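Local coordinates for protein two-domain type laccase (PDB 2ZWN) that probably oxidises phenolic and related substrates with copper ions, passing the electrons to dioxygen and reducing it to water, as other laccases do, at residues I200-S205 and A226-V231; F249-H254 and P269-E274. All blocks are in the same frame, centred on the assembly; numbering follows the deposited sequence.

Contact 1: residues I200-S205 and A226-V231; sequences IHAMHS and ADTVLV. With CU (copper (II) ion), chain G; C2O (Cu-O-Cu linkage), chain F.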
# COMPACT_ATOMS: atom_id res chain seq x y z
N ILE A 200 -1.55 -3.83 -6.40
CA ILE A 200 -2.14 -3.58 -5.09
C ILE A 200 -3.64 -3.43 -5.31
O ILE A 200 -4.06 -2.79 -6.27
CB ILE A 200 -1.56 -2.31 -4.44
CG1 ILE A 200 -0.09 -2.51 -4.11
CG2 ILE A 200 -2.33 -1.95 -3.18
CD1 ILE A 200 0.62 -1.25 -3.70
N HIS A 201 -4.44 -4.02 -4.43
CA HIS A 201 -5.88 -4.11 -4.62
C HIS A 201 -6.56 -3.70 -3.33
O HIS A 201 -6.24 -4.23 -2.27
CB HIS A 201 -6.26 -5.54 -5.00
CG HIS A 201 -5.57 -6.04 -6.22
ND1 HIS A 201 -6.08 -5.89 -7.49
CD2 HIS A 201 -4.38 -6.67 -6.37
CE1 HIS A 201 -5.24 -6.41 -8.37
NE2 HIS A 201 -4.20 -6.89 -7.71
N ALA A 202 -7.49 -2.76 -3.42
CA ALA A 202 -8.19 -2.25 -2.24
C ALA A 202 -9.60 -2.83 -2.23
O ALA A 202 -10.51 -2.30 -2.87
CB ALA A 202 -8.23 -0.72 -2.26
N MET A 203 -9.77 -3.95 -1.53
CA MET A 203 -10.99 -4.74 -1.65
C MET A 203 -12.08 -4.21 -0.73
O MET A 203 -11.92 -4.21 0.50
CB MET A 203 -10.69 -6.21 -1.35
CG MET A 203 -9.64 -6.83 -2.25
SD MET A 203 -9.92 -6.63 -4.02
CE MET A 203 -11.42 -7.59 -4.24
N HIS A 204 -13.17 -3.75 -1.33
CA HIS A 204 -14.25 -3.07 -0.61
C HIS A 204 -15.55 -3.85 -0.73
O HIS A 204 -16.01 -4.12 -1.84
CB HIS A 204 -14.46 -1.67 -1.18
CG HIS A 204 -15.65 -0.97 -0.63
ND1 HIS A 204 -15.94 -0.95 0.72
CD2 HIS A 204 -16.64 -0.28 -1.24
CE1 HIS A 204 -17.06 -0.27 0.92
NE2 HIS A 204 -17.50 0.15 -0.25
N SER A 205 -16.14 -4.17 0.42
CA SER A 205 -17.43 -4.85 0.47
C SER A 205 -18.57 -3.88 0.77
O SER A 205 -18.63 -3.31 1.87
CB SER A 205 -17.40 -5.95 1.52
OG SER A 205 -17.04 -5.43 2.79
N ALA A 226 -12.88 -3.50 8.95
CA ALA A 226 -12.57 -2.67 7.80
C ALA A 226 -13.69 -2.83 6.79
O ALA A 226 -14.32 -3.89 6.73
CB ALA A 226 -11.27 -3.10 7.18
N ASP A 227 -13.96 -1.78 6.02
CA ASP A 227 -14.78 -1.93 4.82
C ASP A 227 -13.94 -1.96 3.55
O ASP A 227 -14.44 -2.30 2.49
CB ASP A 227 -15.92 -0.89 4.75
CG ASP A 227 -15.43 0.54 4.62
OD1 ASP A 227 -14.53 0.82 3.80
OD2 ASP A 227 -16.01 1.41 5.31
N THR A 228 -12.65 -1.63 3.67
CA THR A 228 -11.71 -1.68 2.55
C THR A 228 -10.38 -2.27 3.04
O THR A 228 -9.76 -1.71 3.94
CB THR A 228 -11.47 -0.28 1.95
OG1 THR A 228 -12.73 0.29 1.55
CG2 THR A 228 -10.54 -0.34 0.75
N VAL A 229 -9.95 -3.39 2.46
CA VAL A 229 -8.72 -4.07 2.85
C VAL A 229 -7.71 -4.01 1.71
O VAL A 229 -7.98 -4.52 0.62
CB VAL A 229 -8.99 -5.54 3.23
CG1 VAL A 229 -7.68 -6.27 3.53
CG2 VAL A 229 -9.95 -5.61 4.42
N LEU A 230 -6.58 -3.37 1.97
CA LEU A 230 -5.51 -3.24 0.99
C LEU A 230 -4.68 -4.52 0.95
O LEU A 230 -4.10 -4.92 1.96
CB LEU A 230 -4.60 -2.07 1.33
CG LEU A 230 -3.54 -1.70 0.29
CD1 LEU A 230 -4.22 -1.17 -0.97
CD2 LEU A 230 -2.54 -0.69 0.87
N VAL A 231 -4.62 -5.14 -0.23
CA VAL A 231 -3.91 -6.40 -0.43
C VAL A 231 -2.80 -6.16 -1.45
O VAL A 231 -3.07 -5.74 -2.57
CB VAL A 231 -4.86 -7.50 -0.93
CG1 VAL A 231 -4.15 -8.84 -0.98
CG2 VAL A 231 -6.10 -7.60 -0.02
CU CU G . -18.84 1.27 -0.88
CU2 C2O F . -16.25 3.87 -2.17
CU3 C2O F . -18.27 0.21 -4.80
O1 C2O F . -17.34 1.99 -3.57

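Contact 2: residues F249-H254 and P269-E274; sequences FIFHDH and PITVIE. With C2O (Cu-O-Cu linkage), chain F.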
# COMPACT_ATOMS: atom_id res chain seq x y z
N PHE A 249 -25.12 -6.67 -3.10
CA PHE A 249 -24.06 -5.77 -2.65
C PHE A 249 -22.76 -6.02 -3.39
O PHE A 249 -22.13 -7.08 -3.23
CB PHE A 249 -23.87 -5.90 -1.14
CG PHE A 249 -24.96 -5.23 -0.34
CD1 PHE A 249 -25.09 -3.84 -0.38
CD2 PHE A 249 -25.85 -5.96 0.44
CE1 PHE A 249 -26.09 -3.20 0.34
CE2 PHE A 249 -26.84 -5.32 1.17
CZ PHE A 249 -26.96 -3.94 1.12
N ILE A 250 -22.36 -5.05 -4.20
CA ILE A 250 -21.15 -5.18 -5.01
C ILE A 250 -19.92 -5.24 -4.09
O ILE A 250 -19.93 -4.74 -2.97
CB ILE A 250 -21.07 -4.04 -6.07
CG1 ILE A 250 -20.05 -4.36 -7.17
CG2 ILE A 250 -20.78 -2.69 -5.42
CD1 ILE A 250 -20.12 -3.40 -8.35
N PHE A 251 -18.87 -5.90 -4.57
CA PHE A 251 -17.71 -6.25 -3.76
C PHE A 251 -16.56 -6.19 -4.76
O PHE A 251 -16.50 -7.00 -5.67
CB PHE A 251 -17.93 -7.66 -3.20
CG PHE A 251 -16.90 -8.13 -2.19
CD1 PHE A 251 -17.07 -9.37 -1.59
CD2 PHE A 251 -15.80 -7.37 -1.82
CE1 PHE A 251 -16.16 -9.85 -0.67
CE2 PHE A 251 -14.88 -7.85 -0.88
CZ PHE A 251 -15.07 -9.09 -0.31
N HIS A 252 -15.66 -5.22 -4.61
CA HIS A 252 -14.72 -4.94 -5.68
C HIS A 252 -13.44 -4.24 -5.24
O HIS A 252 -13.36 -3.68 -4.15
CB HIS A 252 -15.41 -4.08 -6.74
CG HIS A 252 -15.80 -2.73 -6.24
ND1 HIS A 252 -15.02 -1.61 -6.44
CD2 HIS A 252 -16.87 -2.32 -5.52
CE1 HIS A 252 -15.60 -0.57 -5.86
NE2 HIS A 252 -16.72 -0.97 -5.30
N ASP A 253 -12.45 -4.28 -6.13
CA ASP A 253 -11.23 -3.50 -6.00
C ASP A 253 -11.61 -2.03 -6.17
O ASP A 253 -12.23 -1.65 -7.17
CB ASP A 253 -10.23 -3.95 -7.07
CG ASP A 253 -8.84 -3.35 -6.91
OD1 ASP A 253 -8.62 -2.45 -6.06
OD2 ASP A 253 -7.94 -3.81 -7.66
N HIS A 254 -11.23 -1.21 -5.19
CA HIS A 254 -11.59 0.21 -5.17
C HIS A 254 -10.52 1.09 -5.82
O HIS A 254 -10.68 2.31 -5.88
CB HIS A 254 -11.82 0.65 -3.72
CG HIS A 254 -12.78 1.79 -3.56
ND1 HIS A 254 -12.53 3.05 -4.07
CD2 HIS A 254 -13.97 1.87 -2.93
CE1 HIS A 254 -13.53 3.85 -3.76
NE2 HIS A 254 -14.43 3.16 -3.08
N PRO A 269 -11.67 -6.68 -10.95
CA PRO A 269 -12.02 -7.57 -9.86
C PRO A 269 -13.30 -7.11 -9.18
O PRO A 269 -13.25 -6.39 -8.18
CB PRO A 269 -10.79 -7.49 -8.93
CG PRO A 269 -9.82 -6.57 -9.59
CD PRO A 269 -10.61 -5.75 -10.54
N ILE A 270 -14.43 -7.52 -9.76
CA ILE A 270 -15.75 -7.18 -9.25
C ILE A 270 -16.57 -8.46 -9.11
O ILE A 270 -16.63 -9.27 -10.04
CB ILE A 270 -16.52 -6.24 -10.21
CG1 ILE A 270 -15.72 -4.98 -10.53
CG2 ILE A 270 -17.90 -5.87 -9.64
CD1 ILE A 270 -16.37 -4.12 -11.61
N THR A 271 -17.18 -8.62 -7.95
CA THR A 271 -18.24 -9.60 -7.75
C THR A 271 -19.43 -8.91 -7.06
O THR A 271 -19.40 -7.70 -6.79
CB THR A 271 -17.76 -10.83 -6.93
OG1 THR A 271 -18.81 -11.81 -6.84
CG2 THR A 271 -17.33 -10.44 -5.52
N VAL A 272 -20.49 -9.67 -6.83
CA VAL A 272 -21.66 -9.19 -6.11
C VAL A 272 -22.01 -10.21 -5.04
O VAL A 272 -22.08 -11.42 -5.32
CB VAL A 272 -22.88 -8.99 -7.05
CG1 VAL A 272 -24.08 -8.43 -6.27
CG2 VAL A 272 -22.53 -8.08 -8.22
N ILE A 273 -22.18 -9.73 -3.82
CA ILE A 273 -22.72 -10.56 -2.75
C ILE A 273 -24.22 -10.59 -2.99
O ILE A 273 -24.92 -9.60 -2.75
CB ILE A 273 -22.41 -9.98 -1.36
CG1 ILE A 273 -20.90 -9.89 -1.13
CG2 ILE A 273 -23.07 -10.83 -0.27
CD1 ILE A 273 -20.52 -8.98 0.02
N GLU A 274 -24.71 -11.72 -3.50
CA GLU A 274 -26.13 -11.88 -3.84
C GLU A 274 -26.81 -12.71 -2.76
O GLU A 274 -26.47 -13.87 -2.58
CB GLU A 274 -26.29 -12.63 -5.16
CG GLU A 274 -25.76 -11.92 -6.41
CD GLU A 274 -25.98 -12.73 -7.68
OE1 GLU A 274 -26.35 -13.92 -7.57
OE2 GLU A 274 -25.78 -12.20 -8.78
CU2 C2O F . -16.25 3.87 -2.17
CU3 C2O F . -18.27 0.21 -4.80
O1 C2O F . -17.34 1.99 -3.57

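Contact 1: residues I200-S205 and A226-V231
Ala202 CB packs against Thr228 CG2 at 3.8 Å in the apolar centre of an antiparallel strand pair, where 228-231 is the outermost strand, within this chain, of a sheet in the second cupredoxin-like domain. Leu230 and His204 share this face, and Pro233 of the second subunit packs on Ala202. On the face of His201, Met203, Val229 and Val231, Met203 CG lies 4.3 Å from Val231 CG2; its chain then bends away from 226-231, toward Phe193 and Met144. Between the faces, His201 with Val231 and Met203 with Val229 form two hydrogen-bonded pairs, each with a bond in both directions.

Farther out, Thr228 divides its branches: OG1 is anti to the carbonyl carbon (chi1 -57°), which leaves CG2 for Ala202 and directs OG1 to Asp227 OD1, 2.9 Å away. Asp227 is also a subunit link, since OD2 forms a salt bridge with Arg236 and OD1 is hydrogen-bonded to His62, both of the second subunit. Its backbone O receives two donors: Ser205 N at 3.3 Å and, far more closely, His204 ND1 at 2.7 Å. The latter bond is nearly straight (172° at the hydrogen), and Asp227 O lies at the ring edge near its plane. The imidazole's rotation is fixed by this bond together with that of its other nitrogen, NE2, which joins His60 of the second subunit in binding the copper(II) ion, at 1.9 Å from NE2.

Contact 2: residues F249-H254 and P269-E274
The His-X-His motif of a trinuclear copper site, His252-Asp253-His254, closes one strand with its first two residues and leaves it with His254; the strand pairs antiparallel with 270-274, and Asp253 N closes the ladder on Pro269 O at 3.0 Å. Phe249 with Ile273 and Phe251 with Thr271 are the hydrogen-bonded pairs. Ile250, opposite Val272, lies between them; His252, opposite Ile270, follows Phe251, and both side chains are on the face turned to the metals.

Ile250 works with both branches. CG1 is anti to the backbone N (chi1 -164°), which lays it 3.4 Å from Thr271 O and carries CD1 to 3.6 Å from Ile270 CG2, while CG2 points to the cluster and stops 3.9 Å from its copper CU3. Were Ile250 cut back to an alanine, Ile270 CG2 would probably lose its apolar partner and a gap would open beside that copper, where Val75 of the second subunit also packs on Ile250. On the reverse face Phe251 and Thr271 lie side by side, and Ile273 CD1 approaches Phe251 CD1 obliquely at 3.8 Å; Ile191 and Phe193 of strand 188-195 also touch Phe251, joining this sheet to its neighbour.

His252 is held at both nitrogens. With CG between the backbone N and the carbonyl carbon (chi1 65°), the ring swings so that ND1 donates to Asp253 O at 2.9 Å, from well above that carbonyl's plane (73° out of it). NE2 binds CU3 at 2.0 Å, and His206 and, from the second subunit, His106 bind the same copper. His254 NE2 binds CU2 at 2.2 Å, along with His62 and His104 of the second subunit. The ND1 bond therefore commits NE2 of His252 to the metal, and a complete cluster requires histidines from two chains.

Strands 201-205 and 248-253 are neighbours, which places contact 1 and contact 2 side by side in one sheet with centres about 11 Å apart. Ala202 O receives His254 N at 2.7 Å, and Asp253 OD2 meets His201 ND1 at 2.8 Å and also accepts from His258 ND1, so the middle residue of the histidine motif is tied to the first strand of contact 1. Phe251 also packs along the backbone of His204 and Ser205. Both contacts feed one cluster, contact 1 through His204 alone and contact 2 through His252 and His254. This is consistent with the dioxygen-reducing centre of multicopper oxidases, formed here at a subunit interface.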